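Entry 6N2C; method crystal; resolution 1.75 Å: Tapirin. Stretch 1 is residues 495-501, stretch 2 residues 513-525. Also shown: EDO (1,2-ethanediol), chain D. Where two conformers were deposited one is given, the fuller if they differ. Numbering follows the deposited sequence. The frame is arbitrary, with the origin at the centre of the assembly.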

ATOM      1  N   ASP A 495     -10.363  16.738  29.294  0.55 35.23           N
ATOM      2  CA  ASP A 495     -10.810  17.713  28.264  0.55 32.88           C
ATOM      3  C   ASP A 495     -11.267  17.054  26.973  0.55 28.93           C
ATOM      4  O   ASP A 495     -12.207  17.513  26.368  0.55 26.74           O
ATOM      5  N   ILE A 496     -10.633  15.941  26.619  0.55 29.86           N
ATOM      6  CA  ILE A 496     -10.975  15.169  25.430  0.55 28.80           C
ATOM      7  C   ILE A 496     -12.281  14.417  25.607  0.55 27.83           C
ATOM      8  O   ILE A 496     -13.136  14.444  24.693  0.55 24.76           O
ATOM      9  N   ASN A 497     -12.507  13.786  26.768  1.00 27.48           N
ATOM     10  CA  ASN A 497     -13.884  13.252  26.999  1.00 29.78           C
ATOM     11  C   ASN A 497     -14.967  14.391  26.977  1.00 25.47           C
ATOM     12  O   ASN A 497     -16.094  14.229  26.498  1.00 28.81           O
ATOM     13  N   GLU A 498     -14.564  15.516  27.490  1.00 25.93           N
ATOM     14  CA  GLU A 498     -15.447  16.675  27.580  1.00 31.59           C
ATOM     15  C   GLU A 498     -15.902  17.167  26.182  1.00 27.15           C
ATOM     16  O   GLU A 498     -17.081  17.443  25.991  1.00 28.45           O
ATOM     17  N   ILE A 499     -14.970  17.239  25.221  1.00 22.16           N
ATOM     18  CA  ILE A 499     -15.383  17.641  23.867  1.00 21.61           C
ATOM     19  C   ILE A 499     -16.200  16.605  23.195  1.00 20.94           C
ATOM     20  O   ILE A 499     -17.224  16.888  22.500  1.00 20.09           O
ATOM     21  N   PHE A 500     -15.839  15.319  23.354  1.00 22.15           N
ATOM     22  CA  PHE A 500     -16.668  14.325  22.739  1.00 23.53           C
ATOM     23  C   PHE A 500     -18.092  14.281  23.292  1.00 25.71           C
ATOM     24  O   PHE A 500     -19.041  13.972  22.547  1.00 26.30           O
ATOM     25  N   ASN A 501     -18.249  14.572  24.558  0.61 29.56           N
ATOM     26  CA  ASN A 501     -19.609  14.615  25.121  0.61 32.66           C
ATOM     27  C   ASN A 501     -20.462  15.808  24.607  0.61 33.58           C
ATOM     28  O   ASN A 501     -21.647  15.860  24.878  0.61 33.69           O
ATOM     29  N   GLN A 513     -19.571  19.364  14.570  1.00 18.69           N
ATOM     30  CA  GLN A 513     -18.234  19.007  14.186  1.00 15.51           C
ATOM     31  C   GLN A 513     -17.306  19.104  15.339  1.00 15.51           C
ATOM     32  O   GLN A 513     -17.472  19.918  16.210  1.00 13.68           O
ATOM     33  N   ILE A 514     -16.247  18.269  15.282  1.00 14.32           N
ATOM     34  CA  ILE A 514     -15.304  18.143  16.382  1.00 14.39           C
ATOM     35  C   ILE A 514     -13.907  18.252  15.814  1.00 15.16           C
ATOM     36  O   ILE A 514     -13.555  17.490  14.932  1.00 14.93           O
ATOM     37  N   PHE A 515     -13.104  19.165  16.369  1.00 13.80           N
ATOM     38  CA  PHE A 515     -11.722  19.333  15.920  1.00 14.42           C
ATOM     39  C   PHE A 515     -10.807  19.258  17.143  1.00 14.54           C
ATOM     40  O   PHE A 515     -10.886  20.122  18.032  1.00 15.10           O
ATOM     41  N   VAL A 516      -9.951  18.242  17.166  1.00 14.14           N
ATOM     42  CA  VAL A 516      -9.013  17.996  18.273  1.00 13.34           C
ATOM     43  C   VAL A 516      -7.588  17.993  17.806  1.00 14.15           C
ATOM     44  O   VAL A 516      -7.226  17.263  16.876  1.00 13.71           O
ATOM     45  N   ILE A 517      -6.739  18.837  18.420  1.00 13.83           N
ATOM     46  CA  ILE A 517      -5.338  18.876  18.130  1.00 14.32           C
ATOM     47  C   ILE A 517      -4.607  18.796  19.465  1.00 16.44           C
ATOM     48  O   ILE A 517      -4.754  19.759  20.265  1.00 13.50           O
ATOM     49  N   THR A 518      -3.837  17.741  19.707  1.00 14.71           N
ATOM     50  CA  THR A 518      -3.396  17.523  21.114  1.00 14.81           C
ATOM     51  C   THR A 518      -2.059  16.891  21.231  1.00 16.42           C
ATOM     52  O   THR A 518      -1.605  16.196  20.311  1.00 16.04           O
ATOM     53  N   LYS A 519      -1.292  17.327  22.255  1.00 17.16           N
ATOM     54  CA  LYS A 519      -0.016  16.677  22.557  1.00 18.01           C
ATOM     55  C   LYS A 519      -0.184  15.331  23.225  1.00 19.86           C
ATOM     56  O   LYS A 519       0.761  14.552  23.297  1.00 22.93           O
ATOM     57  N   SER A 520      -1.346  15.019  23.743  1.00 19.30           N
ATOM     58  CA  SER A 520      -1.702  13.703  24.290  1.00 21.28           C
ATOM     59  C   SER A 520      -2.043  12.749  23.144  1.00 22.90           C
ATOM     60  O   SER A 520      -1.954  13.127  21.962  1.00 17.35           O
ATOM     61  N   GLY A 521      -2.437  11.538  23.507  1.00 20.63           N
ATOM     62  CA  GLY A 521      -3.224  10.730  22.584  1.00 18.33           C
ATOM     63  C   GLY A 521      -4.685  11.125  22.613  1.00 17.85           C
ATOM     64  O   GLY A 521      -5.052  12.059  23.314  1.00 17.67           O
ATOM     65  N   ILE A 522      -5.465  10.458  21.829  1.00 18.42           N
ATOM     66  CA  ILE A 522      -6.911  10.597  21.746  1.00 19.39           C
ATOM     67  C   ILE A 522      -7.550   9.265  21.842  1.00 21.33           C
ATOM     68  O   ILE A 522      -7.366   8.441  20.979  1.00 19.47           O
ATOM     69  N   ASN A 523      -8.327   9.032  22.925  1.00 20.00           N
ATOM     70  CA  ASN A 523      -9.120   7.817  23.020  1.00 21.31           C
ATOM     71  C   ASN A 523     -10.514   8.175  22.797  1.00 20.95           C
ATOM     72  O   ASN A 523     -11.113   8.877  23.636  1.00 23.24           O
ATOM     73  N   VAL A 524     -11.067   7.727  21.695  1.00 19.71           N
ATOM     74  CA  VAL A 524     -12.411   8.080  21.299  1.00 20.97           C
ATOM     75  C   VAL A 524     -13.422   7.190  22.038  1.00 26.01           C
ATOM     76  O   VAL A 524     -13.323   5.953  22.034  1.00 22.06           O
ATOM     77  N   PRO A 525     -14.378   7.811  22.747  1.00 23.47           N
ATOM     78  CA  PRO A 525     -15.303   6.984  23.530  1.00 22.92           C
ATOM     79  C   PRO A 525     -16.071   6.011  22.710  1.00 22.81           C
ATOM     80  O   PRO A 525     -16.439   6.306  21.566  1.00 21.00           O
TER

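A stretch of helix lies against two strands here, and no hydrogen bond crosses between them; the contact is made by side-chain packing. From the helix, Ile496, Ile499 and Phe500 point toward the strands, the three-and-four spacing that puts one helical face inward, while Glu498, trans at chi1 and chi2, stays out of reach.

Phe500 covers the most ground. Its m rotamer (chi1 -74°, chi2 -67°) lays the ring among Ile514, Ile522, Val524 and Pro525. CG1 of Val524 sits over one face, and the CG2 methyl of Ile522 meets the edge, 3.9 Å from Phe500 CE2. Pro525 CD comes obliquely to 3.5 Å from Phe500 CD2. The proline ring also closes on the exposed Asn497, whose m side chain brings OD1 to 3.5 Å from Pro525 CG.

Ile499 takes t at both chi angles; chi1 places Ile499 CG1 3.9 Å from CD1 of Ile514, itself m at both angles, and chi2 carries Ile499 CD1 on to 4.1 Å from Phe515 O. Ile499 CG2 meets Val516 CG2 at 4.0 Å. Ile514, Val516 and Thr518 all point toward the helix, whereas Phe515 between them points away: the alternation of an extended strand.

Ile496 departs from the wells in the conformer given here: chi1 is m, but chi2, at 146°, lies between them, and CD1 ends in polar surroundings, 3.2 Å from Ser520 OG and 3.7 Å from Gly521 O. Its CG2 keeps apolar company, 4.1 Å from Ile522 CG2. Ser520, with chi1 p, turns its hydroxyl back on its own loop, where OG donates to Gly521 O at 2.6 Å; thus the polar group beside the isoleucine methyl has a partner of its own.

A 1,2-ethanediol, probably from the crystallisation liquor, sits at this end. Asn523 N donates to its O1 at 2.9 Å, and its O2 lies 3.6 Å from Ile496 CD1.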

ATOM      1  CB  ASP A 495      -9.769  18.765  27.975  0.55 33.23           C
ATOM      2  CG  ASP A 495      -8.450  18.207  27.448  0.55 33.97           C
ATOM      3  OD1 ASP A 495      -8.270  17.012  27.177  0.55 35.36           O
ATOM      4  OD2 ASP A 495      -7.529  19.023  27.369  0.55 34.00           O
ATOM      5  CB  ILE A 496      -9.795  14.265  25.018  0.55 28.68           C
ATOM      6  CG1 ILE A 496      -8.621  15.157  24.546  0.55 32.66           C
ATOM      7  CG2 ILE A 496     -10.154  13.329  23.876  0.55 26.42           C
ATOM      8  CD1 ILE A 496      -7.293  14.572  24.901  0.55 29.84           C
ATOM      9  CB  ASN A 497     -13.981  12.463  28.306  1.00 33.43           C
ATOM     10  CG  ASN A 497     -13.484  11.024  28.118  1.00 40.99           C
ATOM     11  OD1 ASN A 497     -13.840  10.330  27.147  1.00 38.32           O
ATOM     12  ND2 ASN A 497     -12.639  10.583  29.026  1.00 47.76           N
ATOM     13  CB  GLU A 498     -14.704  17.784  28.312  1.00 36.58           C
ATOM     14  CG  GLU A 498     -15.571  18.952  28.717  1.00 52.62           C
ATOM     15  CD  GLU A 498     -14.777  20.130  29.291  1.00 58.23           C
ATOM     16  OE1 GLU A 498     -15.466  21.039  29.837  1.00 65.08           O
ATOM     17  OE2 GLU A 498     -13.508  20.164  29.190  1.00 57.94           O
ATOM     18  CB  ILE A 499     -14.191  18.164  23.028  1.00 23.22           C
ATOM     19  CG1 ILE A 499     -14.707  18.810  21.740  1.00 23.18           C
ATOM     20  CG2 ILE A 499     -13.168  17.104  22.722  1.00 23.66           C
ATOM     21  CD1 ILE A 499     -13.690  19.657  21.011  1.00 24.50           C
ATOM     22  CB  PHE A 500     -16.042  12.894  22.783  1.00 23.71           C
ATOM     23  CG  PHE A 500     -14.903  12.715  21.825  1.00 23.28           C
ATOM     24  CD1 PHE A 500     -15.154  12.744  20.489  1.00 24.42           C
ATOM     25  CD2 PHE A 500     -13.614  12.495  22.231  1.00 24.70           C
ATOM     26  CE1 PHE A 500     -14.122  12.589  19.573  1.00 24.98           C
ATOM     27  CE2 PHE A 500     -12.585  12.321  21.288  1.00 25.48           C
ATOM     28  CZ  PHE A 500     -12.869  12.420  19.949  1.00 21.85           C
ATOM     29  CB  ASN A 501     -19.545  14.556  26.641  0.61 33.08           C
ATOM     30  CG  ASN A 501     -19.402  13.135  27.148  0.61 34.85           C
ATOM     31  OD1 ASN A 501     -18.443  12.802  27.832  0.61 44.05           O
ATOM     32  ND2 ASN A 501     -20.356  12.282  26.807  0.61 42.72           N
ATOM     33  CB  GLN A 513     -17.761  19.826  13.010  1.00 14.70           C
ATOM     34  CG  GLN A 513     -18.675  19.874  11.750  1.00 15.79           C
ATOM     35  CD  GLN A 513     -18.382  20.926  10.729  1.00 17.31           C
ATOM     36  OE1 GLN A 513     -17.563  21.836  10.983  1.00 18.35           O
ATOM     37  NE2 GLN A 513     -19.092  20.889   9.578  1.00 16.49           N
ATOM     38  CB  ILE A 514     -15.488  16.812  17.135  1.00 16.39           C
ATOM     39  CG1 ILE A 514     -16.869  16.676  17.807  1.00 16.89           C
ATOM     40  CG2 ILE A 514     -14.395  16.604  18.160  1.00 17.83           C
ATOM     41  CD1 ILE A 514     -17.042  17.626  18.907  1.00 21.04           C
ATOM     42  CB  PHE A 515     -11.577  20.691  15.194  1.00 14.94           C
ATOM     43  CG  PHE A 515     -12.460  20.804  14.036  1.00 13.53           C
ATOM     44  CD1 PHE A 515     -12.126  20.297  12.803  1.00 13.52           C
ATOM     45  CD2 PHE A 515     -13.748  21.386  14.194  1.00 13.98           C
ATOM     46  CE1 PHE A 515     -12.983  20.391  11.713  1.00 12.65           C
ATOM     47  CE2 PHE A 515     -14.587  21.432  13.132  1.00 12.82           C
ATOM     48  CZ  PHE A 515     -14.217  20.994  11.913  1.00 13.17           C
ATOM     49  CB  VAL A 516      -9.374  16.708  19.024  1.00 15.09           C
ATOM     50  CG1 VAL A 516      -8.434  16.535  20.201  1.00 16.39           C
ATOM     51  CG2 VAL A 516     -10.768  16.732  19.521  1.00 14.55           C
ATOM     52  CB  ILE A 517      -4.919  20.129  17.388  1.00 14.46           C
ATOM     53  CG1 ILE A 517      -5.698  20.291  16.050  1.00 14.04           C
ATOM     54  CG2 ILE A 517      -3.402  20.040  17.072  1.00 14.64           C
ATOM     55  CD1 ILE A 517      -6.994  21.081  16.230  1.00 13.64           C
ATOM     56  CB  THR A 518      -4.377  16.669  21.872  1.00 13.97           C
ATOM     57  OG1 THR A 518      -3.913  16.503  23.247  1.00 17.45           O
ATOM     58  CG2 THR A 518      -4.572  15.292  21.287  1.00 15.52           C
ATOM     59  CB  LYS A 519       0.799  17.523  23.499  1.00 20.54           C
ATOM     60  CG  LYS A 519       1.358  18.753  22.928  1.00 25.32           C
ATOM     61  CD  LYS A 519       2.703  19.245  23.611  1.00 26.79           C
ATOM     62  CE  LYS A 519       2.474  19.752  25.002  1.00 29.01           C
ATOM     63  NZ  LYS A 519       3.576  20.685  25.470  1.00 30.13           N
ATOM     64  CB  SER A 520      -2.902  13.786  25.303  1.00 24.21           C
ATOM     65  OG  SER A 520      -4.162  14.119  24.689  1.00 22.86           O
ATOM     66  CB  ILE A 522      -7.426  11.302  20.464  1.00 17.50           C
ATOM     67  CG1 ILE A 522      -6.861  12.704  20.346  1.00 17.58           C
ATOM     68  CG2 ILE A 522      -8.936  11.368  20.488  1.00 19.33           C
ATOM     69  CD1 ILE A 522      -7.019  13.399  18.996  1.00 18.80           C
ATOM     70  CB  ASN A 523      -8.947   7.235  24.444  1.00 24.51           C
ATOM     71  CG  ASN A 523      -7.521   6.842  24.732  1.00 29.38           C
ATOM     72  OD1 ASN A 523      -6.799   6.351  23.824  1.00 31.81           O
ATOM     73  ND2 ASN A 523      -7.055   7.101  25.986  1.00 36.92           N
ATOM     74  CB  VAL A 524     -12.630   7.936  19.835  1.00 20.95           C
ATOM     75  CG1 VAL A 524     -14.018   8.444  19.437  1.00 22.68           C
ATOM     76  CG2 VAL A 524     -11.586   8.752  19.059  1.00 22.54           C
ATOM     77  CB  PRO A 525     -16.272   8.013  24.140  1.00 23.32           C
ATOM     78  CG  PRO A 525     -15.494   9.213  24.251  1.00 23.52           C
ATOM     79  CD  PRO A 525     -14.500   9.232  23.102  1.00 22.95           C
TER
HETATM   80  C1  EDO D 702      -6.713  10.299  25.847  0.88 32.09           C
HETATM   81  O1  EDO D 702      -7.956  10.678  25.310  0.88 23.01           O
HETATM   82  C2  EDO D 702      -6.003  11.510  26.473  0.88 35.74           C
HETATM   83  O2  EDO D 702      -6.762  12.147  27.519  0.88 41.87           O